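Local coordinates for protein MpaA (Escherichia coli O157:H7, PDB 5HXD), which probably hydrolyses the gamma-D-glutamyl-diaminopimelate amide bond of murein tripeptide during peptidoglycan degradation, as a zinc-dependent amidase of the M14 carboxypeptidase family, at residues Leu141-His146 with Phe195-Cys199; Asp165-Leu171 with Asn203-Ile207. Residues are numbered along the deposited sequence.

How the interactions relate
Interaction 1 packs helices 136-148 and 195-201 by strands 43-45 and 206-210 of the mixed sheet of this M14 fold. Interaction 2 sets the turn after strand 162-164 against the chain entering strand 206-210. Their centres lie 14 Å apart. Helix 195-201 runs on into the 203-207 segment, and Cys-199 O to Leu-204 N, 2.8 Å, is a probable hydrogen bond across the turn. Side chains touch too: Phe-195 CE2 to Cys-206 SG is 3.5 Å, and Ile-145 CG2 to Leu-204 CD2 is 3.6 Å. Interaction 1 is nearer the metal, with the Phe-195 side chain about 10 Å from the zinc ion. The side chain of Cys-206 is about 12 Å from the zinc ion.

Interaction 1 (Leu141-His146 with Phe195-Cys199); sequences LCQLIH and FGSWC
Two helical segments lie side by side, 141-146 from helix 136-148 and 195-199 from the start of helix 195-201. Their axes approach to 12.5 Å and cross at -36°. Cys-142 and Trp-198 are in register, CA to CA 9.0 Å. At this spacing large side chains must bridge the gap. Both helices also pack on the mixed sheet of the M14 fold, Leu-141 and Phe-195 on Leu-45, Phe-195 and Cys-199 on Cys-206. Phe-195 (chi1 t) reaches across first. Its CE1 lies 3.7 Å from Leu-141 CD2 and 3.5 Å from Ile-145 CD1, which sits at the ring edge. Phe-101 packs edge-to-face on the same ring, and the side chain is about 6 Å from that of His-157, a predicted zinc ligand. Trp-198 (chi1 t, chi2 73°) points its CB toward the other helix and buries the most area. Cys-142 (chi1 m) places SG over the face of the six-membered ring, 3.5 Å from its centroid, a Cys sulfur-aromatic contact. Ile-145 CD1 is 4.1 Å from Trp-198 CZ3. His-146 CE1 is 3.8 Å from Trp-198 CZ2, and His-146 ND1 donates to Cys-142 O at 2.9 Å. No hydrogen bond joins the segments, so apolar, aromatic and sulfur contacts hold them together.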
# COMPACT_ATOMS: atom_id res chain seq x y z
N LEU A 141 6.65 -1.38 -17.74
CA LEU A 141 6.81 0.07 -17.65
C LEU A 141 7.74 0.58 -18.75
O LEU A 141 7.50 1.64 -19.29
CB LEU A 141 7.35 0.49 -16.28
CG LEU A 141 7.36 2.01 -16.07
CD1 LEU A 141 5.94 2.53 -15.90
CD2 LEU A 141 8.23 2.43 -14.90
N CYS A 142 8.80 -0.15 -19.05
CA CYS A 142 9.76 0.24 -20.08
C CYS A 142 9.13 0.36 -21.46
O CYS A 142 9.50 1.25 -22.25
CB CYS A 142 10.92 -0.74 -20.15
SG CYS A 142 12.16 -0.49 -18.89
N GLN A 143 8.18 -0.53 -21.76
CA GLN A 143 7.50 -0.51 -23.04
C GLN A 143 6.43 0.58 -23.11
O GLN A 143 6.25 1.22 -24.16
CB GLN A 143 6.90 -1.88 -23.35
CG GLN A 143 7.93 -2.88 -23.88
CD GLN A 143 8.90 -2.25 -24.90
OE1 GLN A 143 8.48 -1.55 -25.84
NE2 GLN A 143 10.21 -2.50 -24.71
N LEU A 144 5.73 0.78 -22.00
CA LEU A 144 4.80 1.90 -21.84
C LEU A 144 5.49 3.21 -22.21
O LEU A 144 5.00 3.97 -23.04
CB LEU A 144 4.27 1.95 -20.40
CG LEU A 144 3.28 3.05 -20.00
CD1 LEU A 144 1.88 2.73 -20.49
CD2 LEU A 144 3.29 3.26 -18.51
N ILE A 145 6.65 3.46 -21.61
CA ILE A 145 7.36 4.73 -21.81
C ILE A 145 7.92 4.86 -23.25
O ILE A 145 8.15 5.97 -23.72
CB ILE A 145 8.48 4.91 -20.74
CG1 ILE A 145 7.86 4.81 -19.35
CG2 ILE A 145 9.18 6.26 -20.87
CD1 ILE A 145 8.83 5.01 -18.19
N HIS A 146 8.09 3.74 -23.95
CA HIS A 146 8.46 3.78 -25.38
C HIS A 146 7.25 4.10 -26.23
O HIS A 146 7.31 4.96 -27.11
CB HIS A 146 9.07 2.45 -25.83
CG HIS A 146 10.56 2.37 -25.65
ND1 HIS A 146 11.14 1.63 -24.65
CD2 HIS A 146 11.57 2.95 -26.34
CE1 HIS A 146 12.46 1.75 -24.73
NE2 HIS A 146 12.74 2.54 -25.74
N PHE A 195 15.56 3.29 -12.08
CA PHE A 195 14.67 3.77 -13.12
C PHE A 195 15.25 5.06 -13.72
O PHE A 195 15.27 5.24 -14.94
CB PHE A 195 13.26 4.00 -12.55
CG PHE A 195 12.34 4.75 -13.47
CD1 PHE A 195 11.86 4.15 -14.62
CD2 PHE A 195 11.97 6.05 -13.19
CE1 PHE A 195 11.02 4.84 -15.48
CE2 PHE A 195 11.13 6.74 -14.03
CZ PHE A 195 10.65 6.13 -15.18
N GLY A 196 15.76 5.92 -12.85
CA GLY A 196 16.43 7.13 -13.29
C GLY A 196 17.67 6.86 -14.11
O GLY A 196 17.98 7.62 -15.02
N SER A 197 18.38 5.79 -13.78
CA SER A 197 19.56 5.41 -14.55
C SER A 197 19.17 5.00 -15.97
O SER A 197 19.90 5.25 -16.93
CB SER A 197 20.31 4.27 -13.87
OG SER A 197 21.18 4.74 -12.85
N TRP A 198 18.02 4.35 -16.08
CA TRP A 198 17.51 3.93 -17.36
C TRP A 198 17.03 5.14 -18.16
O TRP A 198 17.19 5.23 -19.37
CB TRP A 198 16.37 2.94 -17.17
CG TRP A 198 15.83 2.36 -18.44
CD1 TRP A 198 16.43 1.44 -19.24
CD2 TRP A 198 14.56 2.64 -19.03
NE1 TRP A 198 15.61 1.13 -20.30
CE2 TRP A 198 14.46 1.85 -20.19
CE3 TRP A 198 13.49 3.49 -18.69
CZ2 TRP A 198 13.34 1.88 -21.01
CZ3 TRP A 198 12.40 3.52 -19.50
CH2 TRP A 198 12.33 2.71 -20.65
N CYS A 199 16.43 6.07 -17.44
CA CYS A 199 15.92 7.28 -18.04
C CYS A 199 17.06 8.14 -18.62
O CYS A 199 16.95 8.66 -19.75
CB CYS A 199 15.10 8.05 -17.01
SG CYS A 199 13.39 7.48 -16.86

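Interaction 2 (Asp165-Leu171 with Asn203-Ile207); sequences DPRHSEL and NLHCI
An Asx turn at Asp-165 meets the chain leading into a central strand of the M14 sheet through a His-carboxylate hydrogen bond. His-205 NE2 donates to Asp-165 OD1 at 2.8 Å, 163° at the hydrogen. The same OD1 accepts from Arg-167 N at 2.9 Å, which forms the Asx turn. Asp-165 OD2 receives Ser-169 OG at 2.9 Å and, weakly, Ser-169 N at 3.3 Å. Residues 165-168 make a type I beta turn, with His-168 N to Asp-165 O at 3.0 Å. His-168 then takes positive phi, and Ser-169 holds the N-cap position of helix 170-178. The segment joins strand 162-164 to that helix. It lies against strand 206-210, the antiparallel neighbour of 162-164 in the sheet. CA atoms are nearest at Asp-165 and Ile-207, 5.0 Å, and at Arg-167 and His-205, 7.8 Å. On the other segment, Asn-203 ends helix 195-201 in a Schellman motif with phi/psi 56/31, and the chain extends from Leu-204. His-205 (chi1 t) turns its CB toward the turn. Arg-167 NE lies over one face of its ring, with CD 3.5 Å from His-205 CD2, and Ser-169 OG is 3.3 Å from His-205 CE1. Pro-166 CD is 3.3 Å from Cys-206 O. Ile-207 CD1 (chi1 m, chi2 t) reaches 3.1 Å from Asp-165 OD2 and 4.3 Å from Leu-171 CG.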
# COMPACT_ATOMS: atom_id res chain seq x y z
N ASP A 165 16.33 16.35 -8.62
CA ASP A 165 16.34 16.71 -10.03
C ASP A 165 17.76 16.83 -10.53
O ASP A 165 18.43 17.83 -10.27
CB ASP A 165 15.59 18.01 -10.27
CG ASP A 165 15.30 18.26 -11.74
OD1 ASP A 165 15.99 17.65 -12.58
OD2 ASP A 165 14.38 19.04 -12.06
N PRO A 166 18.21 15.81 -11.29
CA PRO A 166 19.56 15.72 -11.89
C PRO A 166 19.84 16.84 -12.89
O PRO A 166 21.00 17.08 -13.23
CB PRO A 166 19.55 14.36 -12.60
CG PRO A 166 18.09 14.05 -12.82
CD PRO A 166 17.34 14.68 -11.68
N ARG A 167 18.79 17.52 -13.34
CA ARG A 167 18.96 18.63 -14.27
C ARG A 167 18.92 19.99 -13.59
O ARG A 167 19.42 20.97 -14.14
CB ARG A 167 17.88 18.57 -15.36
CG ARG A 167 18.44 18.19 -16.73
CD ARG A 167 17.76 16.97 -17.33
NE ARG A 167 16.83 17.34 -18.40
CZ ARG A 167 16.59 16.60 -19.48
NH1 ARG A 167 17.22 15.45 -19.64
NH2 ARG A 167 15.72 17.02 -20.39
N HIS A 168 18.35 20.03 -12.38
CA HIS A 168 17.99 21.27 -11.70
C HIS A 168 17.21 22.18 -12.65
O HIS A 168 17.73 23.21 -13.10
CB HIS A 168 19.23 22.00 -11.15
CG HIS A 168 18.90 23.15 -10.26
ND1 HIS A 168 18.90 24.47 -10.70
CD2 HIS A 168 18.56 23.21 -8.95
CE1 HIS A 168 18.57 25.27 -9.70
NE2 HIS A 168 18.36 24.53 -8.62
N SER A 169 15.98 21.78 -12.97
CA SER A 169 15.17 22.52 -13.93
C SER A 169 14.00 23.26 -13.26
O SER A 169 13.97 23.40 -12.04
CB SER A 169 14.64 21.58 -15.00
OG SER A 169 13.83 20.58 -14.40
N GLU A 170 13.05 23.71 -14.06
CA GLU A 170 11.90 24.45 -13.55
C GLU A 170 10.95 23.57 -12.72
O GLU A 170 10.53 23.93 -11.60
CB GLU A 170 11.14 25.10 -14.70
CG GLU A 170 9.95 25.94 -14.27
CD GLU A 170 9.23 26.56 -15.44
OE1 GLU A 170 9.70 26.37 -16.58
OE2 GLU A 170 8.19 27.22 -15.23
N LEU A 171 10.60 22.43 -13.30
CA LEU A 171 9.71 21.48 -12.67
C LEU A 171 10.30 21.03 -11.34
O LEU A 171 9.60 20.89 -10.34
CB LEU A 171 9.49 20.29 -13.61
CG LEU A 171 8.44 19.24 -13.27
CD1 LEU A 171 7.20 19.90 -12.68
CD2 LEU A 171 8.10 18.49 -14.53
N ASN A 203 18.04 9.61 -22.54
CA ASN A 203 17.96 11.07 -22.47
C ASN A 203 16.56 11.55 -22.10
O ASN A 203 16.14 12.63 -22.53
CB ASN A 203 18.40 11.70 -23.79
CG ASN A 203 19.90 11.63 -23.99
OD1 ASN A 203 20.63 11.07 -23.16
ND2 ASN A 203 20.37 12.21 -25.09
N LEU A 204 15.85 10.74 -21.31
CA LEU A 204 14.56 11.11 -20.74
C LEU A 204 14.71 11.73 -19.36
O LEU A 204 15.36 11.16 -18.49
CB LEU A 204 13.64 9.89 -20.64
CG LEU A 204 12.31 10.14 -19.93
CD1 LEU A 204 11.52 11.23 -20.66
CD2 LEU A 204 11.49 8.85 -19.83
N HIS A 205 14.11 12.90 -19.15
CA HIS A 205 14.23 13.58 -17.86
C HIS A 205 13.39 12.90 -16.78
O HIS A 205 12.16 12.95 -16.84
CB HIS A 205 13.81 15.05 -17.98
CG HIS A 205 14.02 15.84 -16.72
ND1 HIS A 205 13.24 16.93 -16.39
CD2 HIS A 205 14.92 15.72 -15.72
CE1 HIS A 205 13.64 17.43 -15.24
NE2 HIS A 205 14.67 16.72 -14.81
N CYS A 206 14.08 12.28 -15.81
CA CYS A 206 13.45 11.67 -14.63
C CYS A 206 13.78 12.47 -13.36
O CYS A 206 14.93 12.90 -13.14
CB CYS A 206 13.89 10.21 -14.45
SG CYS A 206 13.21 9.35 -12.95
N ILE A 207 12.75 12.68 -12.54
CA ILE A 207 12.87 13.37 -11.28
C ILE A 207 12.31 12.44 -10.22
O ILE A 207 11.16 12.00 -10.34
CB ILE A 207 12.06 14.69 -11.25
CG1 ILE A 207 12.75 15.78 -12.05
CG2 ILE A 207 11.87 15.18 -9.83
CD1 ILE A 207 11.97 17.10 -12.01